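Local coordinates for 455aa long hypothetical phospho-sugar mutase (Sulfolobus tokodaii, PDB 2F7L), which interconverts the 6-phosphates and 1-phosphates of glucosamine and galactosamine with the help of magnesium, on the way to UDP-GlcNAc and UDP-GalNAc, at residues K16-E21 / D51-I56; K55-G60 / V92-S97; S161-E166 / R193-K198; E394-S399 / V445-K450; V401-I404 / K410-G413. All coordinates share one frame; numbering follows the deposited sequence.

Contact 1 of 5, residues K16-E21 / D51-I56; sequences KELTPE and DMLVKI
Met52 swings CG away from its backbone N (chi1 -178°) and then bends at chi2 and chi3, which lays its sulfur and methyl against the ring of Pro20, while Leu18, with chi1 of -168°, turns its CD2 methyl toward Leu53. Three apolar pairs make the contact. At the sulfur end, Pro20 CG lies 3.7 Å from Met52 SD, and the two side chains run aslant to one another. One turn further along the helix, Ile56 takes the other part of the proline: Pro20 CB is 4.0 Å from Ile56 CD1, and the gamma methyl Ile56 CG2 comes to 3.4 Å from the carbonyl oxygen Pro20 O. The third pair is methyl on methyl, Leu18 CD2 to Leu53 CD1 at 3.5 Å; both leucines are buried, whereas Pro20, Met52 and Ile56 keep some access to solvent. No hydrogen bond crosses, so the match rests on shape. Next to Pro20, Thr19 is the N-cap of helix 20-34, its OG1 bonded to Leu22 N, and the same hydroxyl donates to Glu21 OE1 (2.6 Å), approaching from above the carboxylate plane. Leu53 and Ile56 also touch Val23 of helix 20-34, and Leu53 reaches Ile94 and Asn104 of the sheet. The arrangement is the packing of neighbouring helices, here the start of 20-34 beside 50-63, over the mixed beta sheet of the alpha/beta/alpha domain I of phosphohexose mutases.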
# COMPACT_ATOMS: atom_id res chain seq x y z
N LYS A 16 -10.09 20.60 9.77
CA LYS A 16 -11.55 20.64 9.75
C LYS A 16 -12.08 19.45 10.52
O LYS A 16 -12.62 19.61 11.60
CB LYS A 16 -12.09 20.65 8.32
CG LYS A 16 -12.25 22.06 7.82
CD LYS A 16 -13.58 22.28 7.15
CE LYS A 16 -13.51 21.82 5.72
NZ LYS A 16 -13.09 20.39 5.66
N GLU A 17 -11.92 18.26 9.97
CA GLU A 17 -12.36 17.07 10.65
C GLU A 17 -11.14 16.63 11.44
O GLU A 17 -11.22 16.37 12.64
CB GLU A 17 -12.79 16.04 9.61
CG GLU A 17 -13.70 16.68 8.55
CD GLU A 17 -13.82 15.89 7.24
OE1 GLU A 17 -12.92 15.06 6.90
OE2 GLU A 17 -14.82 16.12 6.54
N LEU A 18 -9.99 16.56 10.77
CA LEU A 18 -8.75 16.18 11.44
C LEU A 18 -8.24 17.51 11.97
O LEU A 18 -7.54 18.24 11.28
CB LEU A 18 -7.73 15.58 10.46
CG LEU A 18 -6.52 14.88 11.11
CD1 LEU A 18 -6.91 13.47 11.46
CD2 LEU A 18 -5.32 14.87 10.18
N THR A 19 -8.61 17.84 13.19
CA THR A 19 -8.20 19.10 13.79
C THR A 19 -7.01 18.89 14.73
O THR A 19 -6.66 17.76 15.09
CB THR A 19 -9.34 19.68 14.61
OG1 THR A 19 -9.45 18.96 15.85
CG2 THR A 19 -10.64 19.51 13.85
N PRO A 20 -6.36 19.98 15.14
CA PRO A 20 -5.22 19.80 16.04
C PRO A 20 -5.71 19.19 17.34
O PRO A 20 -5.01 18.36 17.92
CB PRO A 20 -4.71 21.22 16.25
CG PRO A 20 -5.24 21.97 15.10
CD PRO A 20 -6.58 21.39 14.84
N GLU A 21 -6.90 19.59 17.80
CA GLU A 21 -7.47 19.09 19.06
C GLU A 21 -7.67 17.58 19.09
O GLU A 21 -7.41 16.93 20.12
CB GLU A 21 -8.82 19.74 19.35
CG GLU A 21 -8.81 21.23 19.33
CD GLU A 21 -8.73 21.79 17.92
OE1 GLU A 21 -9.49 21.31 17.04
OE2 GLU A 21 -7.91 22.71 17.70
N ASP A 51 3.66 20.11 9.33
CA ASP A 51 4.34 20.63 10.49
C ASP A 51 3.40 20.78 11.65
O ASP A 51 3.68 20.34 12.76
CB ASP A 51 4.98 21.97 10.19
CG ASP A 51 6.49 21.88 10.09
OD1 ASP A 51 6.97 21.22 9.11
OD2 ASP A 51 7.17 22.46 11.01
N MET A 52 2.27 21.42 11.39
CA MET A 52 1.34 21.63 12.47
C MET A 52 1.11 20.32 13.21
O MET A 52 1.33 20.24 14.42
CB MET A 52 0.04 22.19 11.93
CG MET A 52 -0.97 22.49 13.00
SD MET A 52 -2.53 21.82 12.53
CE MET A 52 -3.27 23.14 11.72
N LEU A 53 0.71 19.29 12.47
CA LEU A 53 0.42 17.99 13.06
C LEU A 53 1.58 17.29 13.75
O LEU A 53 1.37 16.61 14.75
CB LEU A 53 -0.20 17.07 12.01
CG LEU A 53 -1.62 17.51 11.62
CD1 LEU A 53 -2.29 16.45 10.72
CD2 LEU A 53 -2.46 17.74 12.90
N VAL A 54 2.80 17.45 13.27
CA VAL A 54 3.93 16.82 13.93
C VAL A 54 4.17 17.51 15.27
O VAL A 54 4.53 16.86 16.25
CB VAL A 54 5.21 16.89 13.08
CG1 VAL A 54 6.47 16.67 13.97
CG2 VAL A 54 5.14 15.83 11.97
N LYS A 55 3.98 18.82 15.32
CA LYS A 55 4.17 19.51 16.58
C LYS A 55 3.10 19.07 17.60
O LYS A 55 3.39 18.89 18.79
CB LYS A 55 4.09 21.02 16.35
CG LYS A 55 5.11 21.55 15.34
CD LYS A 55 6.46 21.82 15.96
CE LYS A 55 7.57 21.17 15.12
NZ LYS A 55 7.32 21.27 13.63
N ILE A 56 1.87 18.88 17.14
CA ILE A 56 0.80 18.47 18.04
C ILE A 56 1.07 17.07 18.59
O ILE A 56 0.93 16.85 19.80
CB ILE A 56 -0.60 18.50 17.32
CG1 ILE A 56 -0.92 19.91 16.78
CG2 ILE A 56 -1.68 18.05 18.30
CD1 ILE A 56 -1.11 20.98 17.86

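Contact 2 of 5, residues K55-G60 / V92-S97; sequences KIVEGG and VVITAS
The hydrophobic seam between a helix and the central sheet of domain I is formed here by Val57 on helix 50-63 and by Val92 and Ile94 on strand 90-94, the strand that leads into the loop bearing Ser97, the probable phosphoserine intermediate. Val57 works with both branches. Its CG1, anti to the backbone N (chi1 164°), meets Val92 CG2 at 4.1 Å, the two valines reaching toward each other tip to tip; its CG2, on the side of the backbone N, comes to 4.3 Å from Ile94 CD1. Val92 and Ile94 are two residues apart on an extended strand and therefore point to the same side of the sheet, which is the side the helix covers. The nearest CA atoms, those of Val57 and Val92, are 8.5 Å apart, a spacing bridged by the side chains, with no backbone contact between the segments. All three residues are buried, and Val57 also rests on Val42 of the adjoining strand 39-44. Past Ile94 the chain leaves the sheet. There Thr95 OG1 accepts a hydrogen bond from Ser97 N (3.3 Å, 145° at the hydrogen), an ST turn, and also bonds to Asp45 OD2, while Ser97 OG is linked to Asp8 OD2. Ser97 has no contact with 55-60; the packing involves the strand and not the loop. This is helix-on-sheet packing of an alpha/beta/alpha domain, with the probable phosphoryl-transfer loop of the phosphohexose mutase family at a strand's C-terminal end.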
# COMPACT_ATOMS: atom_id res chain seq x y z
N LYS A 55 3.98 18.82 15.32
CA LYS A 55 4.17 19.51 16.58
C LYS A 55 3.10 19.07 17.60
O LYS A 55 3.39 18.89 18.79
CB LYS A 55 4.09 21.02 16.35
CG LYS A 55 5.11 21.55 15.34
CD LYS A 55 6.46 21.82 15.96
CE LYS A 55 7.57 21.17 15.12
NZ LYS A 55 7.32 21.27 13.63
N ILE A 56 1.87 18.88 17.14
CA ILE A 56 0.80 18.47 18.04
C ILE A 56 1.07 17.07 18.59
O ILE A 56 0.93 16.85 19.80
CB ILE A 56 -0.60 18.50 17.32
CG1 ILE A 56 -0.92 19.91 16.78
CG2 ILE A 56 -1.68 18.05 18.30
CD1 ILE A 56 -1.11 20.98 17.86
N VAL A 57 1.46 16.15 17.72
CA VAL A 57 1.75 14.78 18.11
C VAL A 57 2.87 14.75 19.15
O VAL A 57 2.73 14.10 20.20
CB VAL A 57 2.12 13.89 16.85
CG1 VAL A 57 2.81 12.58 17.30
CG2 VAL A 57 0.86 13.57 16.02
N GLU A 58 3.98 15.43 18.85
CA GLU A 58 5.13 15.48 19.75
C GLU A 58 4.74 16.07 21.10
O GLU A 58 5.14 15.54 22.17
CB GLU A 58 6.25 16.30 19.11
CG GLU A 58 6.83 15.57 17.92
CD GLU A 58 7.86 16.36 17.13
OE1 GLU A 58 8.41 15.73 16.20
OE2 GLU A 58 8.12 17.56 17.42
N GLY A 59 3.97 17.15 21.06
CA GLY A 59 3.50 17.75 22.29
C GLY A 59 2.65 16.72 23.02
O GLY A 59 2.78 16.54 24.23
N GLY A 60 1.78 16.03 22.29
CA GLY A 60 0.93 15.02 22.90
C GLY A 60 1.67 13.85 23.53
O GLY A 60 1.33 13.41 24.64
N VAL A 92 4.70 6.86 14.80
CA VAL A 92 3.47 7.41 14.27
C VAL A 92 3.83 8.30 13.08
O VAL A 92 4.65 9.21 13.18
CB VAL A 92 2.66 8.14 15.38
CG1 VAL A 92 3.51 8.36 16.57
CG2 VAL A 92 2.06 9.42 14.85
N VAL A 93 3.23 7.98 11.93
CA VAL A 93 3.43 8.70 10.68
C VAL A 93 2.19 9.60 10.38
O VAL A 93 1.03 9.16 10.47
CB VAL A 93 3.58 7.69 9.49
CG1 VAL A 93 3.92 8.42 8.25
CG2 VAL A 93 4.63 6.67 9.80
N ILE A 94 2.45 10.86 10.02
CA ILE A 94 1.40 11.82 9.69
C ILE A 94 1.18 11.68 8.20
O ILE A 94 1.96 12.21 7.41
CB ILE A 94 1.82 13.30 9.99
CG1 ILE A 94 1.87 13.54 11.50
CG2 ILE A 94 0.79 14.27 9.43
CD1 ILE A 94 2.64 12.51 12.27
N THR A 95 0.10 10.99 7.82
CA THR A 95 -0.19 10.74 6.42
C THR A 95 -1.64 10.34 6.14
O THR A 95 -2.33 9.81 7.01
CB THR A 95 0.73 9.61 5.88
OG1 THR A 95 0.65 9.54 4.45
CG2 THR A 95 0.31 8.25 6.49
N ALA A 96 -2.09 10.59 4.91
CA ALA A 96 -3.45 10.22 4.50
C ALA A 96 -3.35 9.23 3.33
O ALA A 96 -4.23 9.14 2.48
CB ALA A 96 -4.26 11.46 4.09
N SER A 97 -2.24 8.50 3.30
CA SER A 97 -1.99 7.48 2.28
C SER A 97 -2.17 7.99 0.83
O SER A 97 -1.32 8.71 0.30
CB SER A 97 -2.90 6.26 2.55
OG SER A 97 -2.44 5.08 1.91

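Contact 3 of 5, residues S161-E166 / R193-K198; sequences SHVDIE and RALGCK
The backbones come closest where one helix starts and another stops: CA of Ile165, first residue of helix 165-171, lies 5.6 Å from CA of Leu195, the first residue to depart from helical torsions after helix 188-194. Between these two the side chains cross at about a right angle. Leu195 keeps CG anti to its carbonyl carbon (chi1 -47°) and holds out CD2 as the touching branch, which sits against both arms of the isoleucine: 4.0 Å to Ile165 CG2 and 4.1 Å to Ile165 CG1. The same leucine methyl receives Val163 CG2 at 4.3 Å, so one branch serves two residues of the incoming chain. Ile165 CG2 also lies 3.5 Å from Ala194 O, a carbonyl oxygen at the last turn of the ending helix. Around this cluster Leu160 of helix 151-160 touches Ile165, Ala194 and Leu195, and Leu350 of helix 342-356 adds to Leu195. Next to the contact, Asp164 is the centre of an inverse gamma turn and the N-cap, with OD1 bonded to Lys167 N. On the other segment Gly196 takes a positive phi of 44°, where the chain turns toward strand 198-201. No hydrogen bond or salt bridge crosses: the side-chain contact is apolar, with one methyl also against a backbone carbonyl oxygen, and it joins the two helix ends of domain II by van der Waals packing. The directional bonds lie beside it, in the Asp164 cap and in the bond from Asp164 N to Glu351 OE1 of helix 342-356.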
# COMPACT_ATOMS: atom_id res chain seq x y z
N SER A 161 20.58 -3.68 -0.33
CA SER A 161 21.19 -4.90 0.15
C SER A 161 20.51 -6.17 -0.36
O SER A 161 20.94 -7.27 -0.02
CB SER A 161 21.18 -4.90 1.67
OG SER A 161 19.92 -5.32 2.14
N HIS A 162 19.47 -6.04 -1.16
CA HIS A 162 18.78 -7.24 -1.65
C HIS A 162 18.82 -7.48 -3.15
O HIS A 162 18.16 -8.40 -3.63
CB HIS A 162 17.33 -7.25 -1.18
CG HIS A 162 17.18 -7.28 0.31
ND1 HIS A 162 17.56 -8.36 1.08
CD2 HIS A 162 16.69 -6.36 1.17
CE1 HIS A 162 17.30 -8.10 2.35
NE2 HIS A 162 16.78 -6.89 2.43
N VAL A 163 19.57 -6.66 -3.88
CA VAL A 163 19.69 -6.83 -5.33
C VAL A 163 21.14 -6.72 -5.81
O VAL A 163 21.96 -6.01 -5.22
CB VAL A 163 18.85 -5.79 -6.10
CG1 VAL A 163 17.39 -5.87 -5.65
CG2 VAL A 163 19.41 -4.42 -5.88
N ASP A 164 21.45 -7.43 -6.88
CA ASP A 164 22.77 -7.40 -7.47
C ASP A 164 22.99 -6.00 -8.01
O ASP A 164 22.69 -5.74 -9.16
CB ASP A 164 22.83 -8.36 -8.64
CG ASP A 164 24.23 -8.52 -9.20
OD1 ASP A 164 24.99 -7.52 -9.21
OD2 ASP A 164 24.54 -9.65 -9.64
N ILE A 165 23.54 -5.11 -7.19
CA ILE A 165 23.75 -3.74 -7.64
C ILE A 165 24.57 -3.59 -8.92
O ILE A 165 24.26 -2.76 -9.78
CB ILE A 165 24.42 -2.90 -6.58
CG1 ILE A 165 23.54 -2.86 -5.34
CG2 ILE A 165 24.71 -1.50 -7.13
CD1 ILE A 165 24.11 -1.98 -4.25
N GLU A 166 25.63 -4.37 -9.05
CA GLU A 166 26.47 -4.28 -10.23
C GLU A 166 25.75 -4.77 -11.49
O GLU A 166 25.74 -4.06 -12.51
CB GLU A 166 27.78 -5.05 -10.00
CG GLU A 166 28.70 -4.37 -8.99
CD GLU A 166 28.87 -2.86 -9.24
OE1 GLU A 166 28.98 -2.45 -10.42
OE2 GLU A 166 28.90 -2.08 -8.26
N ARG A 193 19.79 5.89 -8.54
CA ARG A 193 21.17 6.36 -8.66
C ARG A 193 22.18 5.28 -8.28
O ARG A 193 23.26 5.19 -8.88
CB ARG A 193 21.38 7.58 -7.77
CG ARG A 193 22.39 8.54 -8.32
CD ARG A 193 22.38 9.80 -7.50
NE ARG A 193 22.59 9.47 -6.09
CZ ARG A 193 22.84 10.36 -5.14
NH1 ARG A 193 22.92 11.65 -5.41
NH2 ARG A 193 23.02 9.94 -3.89
N ALA A 194 21.85 4.47 -7.29
CA ALA A 194 22.77 3.42 -6.88
C ALA A 194 22.83 2.34 -7.93
O ALA A 194 23.87 1.74 -8.15
CB ALA A 194 22.36 2.82 -5.54
N LEU A 195 21.70 2.08 -8.59
CA LEU A 195 21.67 1.06 -9.64
C LEU A 195 22.08 1.70 -10.98
O LEU A 195 21.79 1.19 -12.05
CB LEU A 195 20.26 0.45 -9.71
CG LEU A 195 19.80 0.09 -8.29
CD1 LEU A 195 18.47 -0.63 -8.30
CD2 LEU A 195 20.85 -0.78 -7.62
N GLY A 196 22.77 2.83 -10.89
CA GLY A 196 23.21 3.53 -12.07
C GLY A 196 22.25 3.71 -13.24
O GLY A 196 22.53 3.22 -14.34
N CYS A 197 21.14 4.41 -13.06
CA CYS A 197 20.21 4.62 -14.16
C CYS A 197 20.28 6.08 -14.60
O CYS A 197 20.83 6.92 -13.90
CB CYS A 197 18.76 4.35 -13.73
SG CYS A 197 18.45 2.94 -12.65
N LYS A 198 19.73 6.37 -15.77
CA LYS A 198 19.64 7.76 -16.21
C LYS A 198 18.27 8.02 -15.58
O LYS A 198 17.31 7.28 -15.84
CB LYS A 198 19.56 7.86 -17.73
CG LYS A 198 19.91 9.22 -18.28
CD LYS A 198 19.71 9.24 -19.78
CE LYS A 198 20.38 10.46 -20.41
NZ LYS A 198 19.99 11.70 -19.71

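Contact 4 of 5, residues E394-S399 / V445-K450; sequences EVYSTS and VNELKK
The ring of Tyr396 presents its hydroxyl edge to Glu447, whose CB lies near the ring plane, and it packs edge-to-face with the ring of Phe418; Leu448 approaches obliquely. At the phenol end, Tyr396 OH is modelled 3.0 Å from Glu447 CB, a closeness that should not be pressed at this resolution, and 3.5 Å from Glu447 CG. These are contacts with the aliphatic stem of the glutamate. Its carboxylate is turned 69° from the ring plane and leads off along its own helix, because the chain bends at chi2 (-43°). There Glu447 OE1 forms a salt bridge with Lys450 NZ at 2.6 Å, one turn further on, the ammonium standing above the carboxylate plane. The bridge may partly balance both charges beside the tyrosine. Leu448 supplies the apolar half of the contact: its CD2 is 3.9 Å from Tyr396 CE1. The CB of Tyr396 points toward the other helix, and with CG anti to the carbonyl carbon (chi1 -78°) the ring extends across; the nearest CA atoms, Tyr396 and Leu448, are 9.7 Å apart. Leu444 and Ile451 of the same helix also touch the ring. In the C-terminal domain, Tyr396, at the end of helix 385-396, thus packs its ring against helix 438-452, and beneath them Leu448 rests on Phe418 and Val420 of strand 416-422 and on Ile431 of strand 428-435, while Val445 reaches Val373 of strand 371-378.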
# COMPACT_ATOMS: atom_id res chain seq x y z
N GLU A 394 -25.29 -18.93 -4.89
CA GLU A 394 -26.05 -20.09 -5.34
C GLU A 394 -26.52 -20.01 -6.78
O GLU A 394 -27.45 -20.71 -7.17
CB GLU A 394 -27.25 -20.33 -4.42
CG GLU A 394 -28.38 -19.34 -4.57
CD GLU A 394 -29.48 -19.56 -3.54
OE1 GLU A 394 -30.01 -20.70 -3.49
OE2 GLU A 394 -29.80 -18.62 -2.77
N VAL A 395 -25.90 -19.14 -7.56
CA VAL A 395 -26.25 -19.06 -8.96
C VAL A 395 -24.98 -19.13 -9.78
O VAL A 395 -25.00 -19.55 -10.93
CB VAL A 395 -27.06 -17.76 -9.33
CG1 VAL A 395 -26.53 -16.57 -8.60
CG2 VAL A 395 -26.99 -17.51 -10.82
N TYR A 396 -23.86 -18.74 -9.17
CA TYR A 396 -22.59 -18.80 -9.90
C TYR A 396 -21.65 -19.90 -9.44
O TYR A 396 -20.77 -20.33 -10.19
CB TYR A 396 -21.89 -17.44 -9.90
CG TYR A 396 -22.50 -16.49 -10.90
CD1 TYR A 396 -23.48 -15.56 -10.52
CD2 TYR A 396 -22.13 -16.54 -12.24
CE1 TYR A 396 -24.07 -14.71 -11.46
CE2 TYR A 396 -22.71 -15.70 -13.18
CZ TYR A 396 -23.68 -14.79 -12.79
OH TYR A 396 -24.27 -13.98 -13.73
N SER A 397 -21.83 -20.37 -8.20
CA SER A 397 -21.06 -21.47 -7.72
C SER A 397 -21.31 -22.66 -8.66
O SER A 397 -22.31 -22.68 -9.38
CB SER A 397 -21.43 -21.84 -6.29
OG SER A 397 -21.08 -23.19 -6.02
N THR A 398 -20.43 -23.64 -8.65
CA THR A 398 -20.55 -24.75 -9.53
C THR A 398 -19.27 -25.57 -9.33
O THR A 398 -18.20 -24.97 -9.25
CB THR A 398 -20.60 -24.31 -11.01
OG1 THR A 398 -20.08 -25.35 -11.83
CG2 THR A 398 -19.78 -23.04 -11.21
N SER A 399 -19.31 -26.90 -9.29
CA SER A 399 -18.05 -27.67 -9.20
C SER A 399 -17.07 -27.29 -10.32
O SER A 399 -15.91 -27.69 -10.31
CB SER A 399 -18.34 -29.17 -9.17
OG SER A 399 -19.27 -29.50 -8.15
N VAL A 445 -20.72 -8.56 -15.53
CA VAL A 445 -21.04 -7.41 -14.73
C VAL A 445 -22.52 -7.12 -14.79
O VAL A 445 -23.16 -6.89 -13.75
CB VAL A 445 -20.24 -6.19 -15.21
CG1 VAL A 445 -20.62 -4.94 -14.40
CG2 VAL A 445 -18.75 -6.49 -15.08
N ASN A 446 -23.08 -7.15 -16.00
CA ASN A 446 -24.49 -6.88 -16.19
C ASN A 446 -25.38 -7.80 -15.38
O ASN A 446 -26.28 -7.33 -14.68
CB ASN A 446 -24.85 -6.98 -17.66
CG ASN A 446 -24.23 -5.88 -18.46
OD1 ASN A 446 -24.24 -4.71 -18.04
ND2 ASN A 446 -23.67 -6.22 -19.62
N GLU A 447 -25.13 -9.10 -15.48
CA GLU A 447 -25.91 -10.08 -14.72
C GLU A 447 -25.82 -9.75 -13.23
O GLU A 447 -26.83 -9.57 -12.55
CB GLU A 447 -25.37 -11.50 -14.96
CG GLU A 447 -25.73 -12.11 -16.31
CD GLU A 447 -27.18 -11.84 -16.69
OE1 GLU A 447 -27.44 -10.76 -17.27
OE2 GLU A 447 -28.06 -12.68 -16.38
N LEU A 448 -24.59 -9.64 -12.75
CA LEU A 448 -24.35 -9.34 -11.35
C LEU A 448 -25.10 -8.07 -10.92
O LEU A 448 -25.79 -8.07 -9.89
CB LEU A 448 -22.84 -9.21 -11.11
CG LEU A 448 -22.03 -10.50 -11.31
CD1 LEU A 448 -20.56 -10.16 -11.38
CD2 LEU A 448 -22.30 -11.49 -10.19
N LYS A 449 -24.96 -7.00 -11.71
CA LYS A 449 -25.62 -5.72 -11.42
C LYS A 449 -27.10 -5.97 -11.12
O LYS A 449 -27.64 -5.42 -10.16
CB LYS A 449 -25.47 -4.76 -12.61
CG LYS A 449 -25.78 -3.29 -12.35
CD LYS A 449 -25.08 -2.44 -13.41
CE LYS A 449 -24.98 -0.94 -13.07
NZ LYS A 449 -26.22 -0.13 -13.33
N LYS A 450 -27.73 -6.80 -11.94
CA LYS A 450 -29.13 -7.12 -11.75
C LYS A 450 -29.36 -7.70 -10.37
O LYS A 450 -30.11 -7.13 -9.58
CB LYS A 450 -29.61 -8.13 -12.78
CG LYS A 450 -30.36 -7.51 -13.93
CD LYS A 450 -29.48 -7.32 -15.16
CE LYS A 450 -29.51 -8.56 -16.06
NZ LYS A 450 -28.93 -9.77 -15.38

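Contact 5 of 5, residues V401-I404 / K410-G413; sequences VKAI and KIIG
Lys402 and Ile412 exchange two backbone hydrogen bonds, and Ile404 and Lys410 two more, which makes each an antiparallel hydrogen-bonded pair. Lys402 N reaches Ile412 O at 3.0 Å, and Ile412 N returns to Lys402 O at the same length and nearly straight, 172° at the hydrogen. Ile404 N to Lys410 O and Lys410 N to Ile404 O both measure 2.9 Å. Between them Ala403 faces Ile411 as a non-hydrogen-bonded pair. The N-to-C directions of the two short strands make 158°, close to antiparallel. Side chains divide by face. On that of Lys402, Ile404, Lys410 and Ile412, Ile404 CD1 touches Ile412 CD1 at 3.9 Å, and the extended lysine lies alongside its partner with Lys402 CE 3.9 Å from Ile412 CD1. Lys402 gets there because chi1 of 81° sets CG between the backbone N and the carbonyl carbon. Ala403 and Ile411 point to the other face, covered by helix 385-396, Leu393 touching Ala403 and Tyr396 touching Ile411. Just before the strand, Val401 turns toward the partner strand, its CG2 meeting Ile411 CG2 at 3.8 Å. In the second shell Lys402 NZ pairs with Glu292, and Lys410 NZ is bonded to the carbonyl oxygens of Val285 and Ser287, with a cation-pi contact to Trp304. These partners all belong to domain III, so this face also forms an interdomain junction. The whole is a beta hairpin whose strand 402-404 is one of the two edge strands of the antiparallel sheet in the TBP-like C-terminal domain.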
# COMPACT_ATOMS: atom_id res chain seq x y z
N VAL A 401 -16.30 -23.94 -11.26
CA VAL A 401 -15.53 -22.85 -10.69
C VAL A 401 -15.25 -23.06 -9.19
O VAL A 401 -15.47 -24.15 -8.65
CB VAL A 401 -16.29 -21.51 -10.89
CG1 VAL A 401 -16.79 -21.42 -12.31
CG2 VAL A 401 -17.45 -21.41 -9.91
N LYS A 402 -14.74 -22.01 -8.54
CA LYS A 402 -14.46 -22.05 -7.11
C LYS A 402 -14.80 -20.72 -6.44
O LYS A 402 -14.55 -19.65 -6.99
CB LYS A 402 -13.00 -22.44 -6.85
CG LYS A 402 -11.98 -21.35 -6.97
CD LYS A 402 -10.64 -21.98 -6.68
CE LYS A 402 -9.55 -20.98 -6.42
NZ LYS A 402 -8.29 -21.72 -6.12
N ALA A 403 -15.38 -20.79 -5.26
CA ALA A 403 -15.78 -19.59 -4.58
C ALA A 403 -14.96 -19.23 -3.35
O ALA A 403 -14.50 -20.11 -2.60
CB ALA A 403 -17.25 -19.68 -4.21
N ILE A 404 -14.80 -17.92 -3.15
CA ILE A 404 -14.06 -17.39 -2.01
C ILE A 404 -14.89 -16.31 -1.36
O ILE A 404 -15.10 -15.25 -1.92
CB ILE A 404 -12.71 -16.83 -2.46
CG1 ILE A 404 -11.96 -17.91 -3.23
CG2 ILE A 404 -11.91 -16.38 -1.25
CD1 ILE A 404 -10.65 -17.48 -3.82
N LYS A 410 -16.00 -13.77 -4.26
CA LYS A 410 -15.14 -13.84 -5.43
C LYS A 410 -15.37 -15.18 -6.08
O LYS A 410 -15.36 -16.22 -5.41
CB LYS A 410 -13.66 -13.74 -5.07
CG LYS A 410 -12.77 -13.67 -6.29
CD LYS A 410 -11.36 -14.08 -5.97
CE LYS A 410 -10.44 -13.92 -7.17
NZ LYS A 410 -10.21 -12.48 -7.53
N ILE A 411 -15.58 -15.16 -7.39
CA ILE A 411 -15.76 -16.39 -8.10
C ILE A 411 -14.73 -16.51 -9.18
O ILE A 411 -14.52 -15.59 -9.96
CB ILE A 411 -17.16 -16.50 -8.67
CG1 ILE A 411 -18.10 -16.80 -7.51
CG2 ILE A 411 -17.21 -17.58 -9.75
CD1 ILE A 411 -19.27 -17.58 -7.89
N ILE A 412 -14.07 -17.66 -9.21
CA ILE A 412 -13.05 -17.89 -10.21
C ILE A 412 -13.40 -19.07 -11.11
O ILE A 412 -13.66 -20.18 -10.63
CB ILE A 412 -11.70 -18.16 -9.57
CG1 ILE A 412 -11.37 -17.03 -8.59
CG2 ILE A 412 -10.66 -18.31 -10.65
CD1 ILE A 412 -10.25 -17.36 -7.65
N GLY A 413 -13.40 -18.79 -12.41
CA GLY A 413 -13.70 -19.79 -13.41
C GLY A 413 -12.64 -19.74 -14.50
O GLY A 413 -11.77 -18.87 -14.49

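From the N terminus, contact 1 closes a loop from 16-21 to helix 50-63, and contact 2 starts on that same helix, sharing Lys55 and Ile56, and closes at strand 90-94. The two meet through Leu53 and Val54 against Ile94, joining two helices and the sheet of domain I. Contact 3 follows in series as a separate closure in domain II, its centre about 39 Å from that of contact 1. In the C-terminal domain, contact 4 spans 394-450 and contact 5 nests inside its loop; their centres lie about 10 Å apart, and Tyr396 packs on Ile411. No contacts cross; contacts 4 and 5 touch none of the first three.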